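Local coordinates for protein complement factor H (Bos taurus, PDB 6XZ6) that regulates complement and, through this single Sushi (SCR) domain, is bound by the factor H receptor of Trypanosoma brucei, at residues D6-P11 against D50-V55. Numbering follows the deposited sequence.
Sequences DPPRIP and DGWVPV
Trp52 reaches from segment 50-55 to segment 6-11 with its indole, and two kinds of interaction, one polar and one apolar, join the loops. The polar one is a hydrogen bond from Trp52 NE1 to the backbone carbonyl Asp6 O, 2.9 Å long. Its geometry is close to linear at both ends: the N-H...O angle is 162°, and the donor comes in nearly head-on to the carbonyl. Asp6 O also lies in the plane of the indole, at its edge, an arrangement that would restrain rotation of the ring. Asp6 takes part through its main chain, its CB pointing away from segment 50-55.

The apolar interaction is made by Pro8, whose ring lies over one face of the same indole. Pro8 CB stands 4.0 Å from the centroid of the five-membered ring of Trp52, 14° off the normal, a CH-pi contact. Pro8 CD sits nearer the rim of that face, 3.9 Å from Trp52 CE2. With CG anti to the carbonyl carbon (chi1 -66°) the indole swings toward segment 6-11, and its second torsion, near a right angle, turns a face to Pro8 and the N-H edge to Asp6. A leucine here would probably leave the Asp6 carbonyl without its indole donor and Pro8 without a flat face to rest on.

The contact thus ties the loop after strand 4-5 to the one after strand 44-48, in a partly buried part of the Sushi domain, where a tryptophan between the last two cysteines is a family hallmark. Tyr22 of strand 22-23 packs edge-to-face with Trp52, which also touches Ala45 and Cys47 of strand 44-48, while Ile28 of strand 27-32 touches both Pro8 and Trp52, and Tyr15 of strand 13-16 meets Pro8.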
# COMPACT_ATOMS: atom_id res chain seq x y z
N ASP B 6 -24.54 -4.64 -28.26
CA ASP B 6 -24.17 -3.41 -27.61
C ASP B 6 -23.35 -3.84 -26.40
O ASP B 6 -23.48 -5.00 -25.98
CB ASP B 6 -25.44 -2.67 -27.14
CG ASP B 6 -26.21 -1.98 -28.25
OD1 ASP B 6 -25.57 -1.45 -29.20
OD2 ASP B 6 -27.46 -1.96 -28.16
N PRO B 7 -22.50 -2.95 -25.82
CA PRO B 7 -21.75 -3.35 -24.62
C PRO B 7 -22.66 -3.88 -23.50
O PRO B 7 -23.78 -3.37 -23.36
CB PRO B 7 -21.09 -2.04 -24.17
CG PRO B 7 -21.09 -1.17 -25.37
CD PRO B 7 -22.23 -1.55 -26.19
N PRO B 8 -22.24 -4.92 -22.74
CA PRO B 8 -23.11 -5.42 -21.65
C PRO B 8 -23.27 -4.39 -20.55
O PRO B 8 -22.43 -3.51 -20.37
CB PRO B 8 -22.38 -6.66 -21.13
CG PRO B 8 -21.01 -6.51 -21.55
CD PRO B 8 -20.97 -5.66 -22.79
N ARG B 9 -24.36 -4.48 -19.82
CA ARG B 9 -24.61 -3.60 -18.72
C ARG B 9 -24.56 -4.50 -17.49
O ARG B 9 -25.40 -5.39 -17.32
CB ARG B 9 -25.93 -2.85 -18.92
CG ARG B 9 -25.88 -1.86 -20.11
CD ARG B 9 -27.16 -1.10 -20.41
NE ARG B 9 -27.58 -0.30 -19.26
CZ ARG B 9 -28.59 0.55 -19.27
NH1 ARG B 9 -29.28 0.76 -20.38
NH2 ARG B 9 -28.91 1.22 -18.17
N ILE B 10 -23.47 -4.38 -16.73
CA ILE B 10 -23.18 -5.16 -15.54
C ILE B 10 -23.03 -4.22 -14.32
O ILE B 10 -21.90 -3.89 -13.93
CB ILE B 10 -21.96 -6.13 -15.70
CG1 ILE B 10 -22.01 -6.88 -17.05
CG2 ILE B 10 -21.88 -7.13 -14.54
CD1 ILE B 10 -20.75 -7.37 -17.55
N PRO B 11 -24.17 -3.80 -13.69
CA PRO B 11 -24.05 -3.03 -12.43
C PRO B 11 -23.32 -3.90 -11.37
O PRO B 11 -23.50 -5.13 -11.35
CB PRO B 11 -25.51 -2.80 -12.02
CG PRO B 11 -26.31 -3.12 -13.18
CD PRO B 11 -25.58 -4.10 -13.98
N ASP B 50 -29.61 -13.54 -29.35
CA ASP B 50 -30.43 -13.23 -28.17
C ASP B 50 -29.67 -12.39 -27.12
O ASP B 50 -30.04 -12.39 -25.94
CB ASP B 50 -30.94 -14.53 -27.53
CG ASP B 50 -31.58 -15.51 -28.50
OD1 ASP B 50 -32.60 -15.13 -29.14
OD2 ASP B 50 -31.09 -16.65 -28.59
N GLY B 51 -28.63 -11.67 -27.55
CA GLY B 51 -27.81 -10.84 -26.67
C GLY B 51 -26.67 -11.61 -26.02
O GLY B 51 -26.15 -12.56 -26.60
N TRP B 52 -26.25 -11.17 -24.83
CA TRP B 52 -25.15 -11.77 -24.08
C TRP B 52 -25.63 -13.03 -23.43
O TRP B 52 -26.64 -13.01 -22.72
CB TRP B 52 -24.54 -10.78 -23.07
CG TRP B 52 -23.87 -9.63 -23.78
CD1 TRP B 52 -24.42 -8.42 -24.06
CD2 TRP B 52 -22.62 -9.67 -24.47
NE1 TRP B 52 -23.56 -7.68 -24.83
CE2 TRP B 52 -22.44 -8.42 -25.09
CE3 TRP B 52 -21.61 -10.64 -24.59
CZ2 TRP B 52 -21.29 -8.11 -25.83
CZ3 TRP B 52 -20.48 -10.33 -25.34
CH2 TRP B 52 -20.33 -9.08 -25.95
N VAL B 53 -24.95 -14.16 -23.74
CA VAL B 53 -25.32 -15.49 -23.26
C VAL B 53 -24.13 -16.25 -22.63
O VAL B 53 -23.16 -16.52 -23.33
CB VAL B 53 -26.03 -16.33 -24.36
CG1 VAL B 53 -26.24 -17.77 -23.92
CG2 VAL B 53 -27.37 -15.69 -24.74
N PRO B 54 -24.21 -16.67 -21.33
CA PRO B 54 -25.29 -16.40 -20.36
C PRO B 54 -25.27 -14.94 -19.92
O PRO B 54 -24.23 -14.28 -20.02
CB PRO B 54 -24.99 -17.38 -19.22
CG PRO B 54 -23.51 -17.58 -19.25
CD PRO B 54 -23.11 -17.44 -20.71
N VAL B 55 -26.42 -14.43 -19.46
CA VAL B 55 -26.57 -13.03 -19.05
C VAL B 55 -25.68 -12.68 -17.83
O VAL B 55 -25.82 -13.30 -16.78
CB VAL B 55 -28.05 -12.63 -18.82
CG1 VAL B 55 -28.18 -11.12 -18.58
CG2 VAL B 55 -28.93 -13.06 -19.99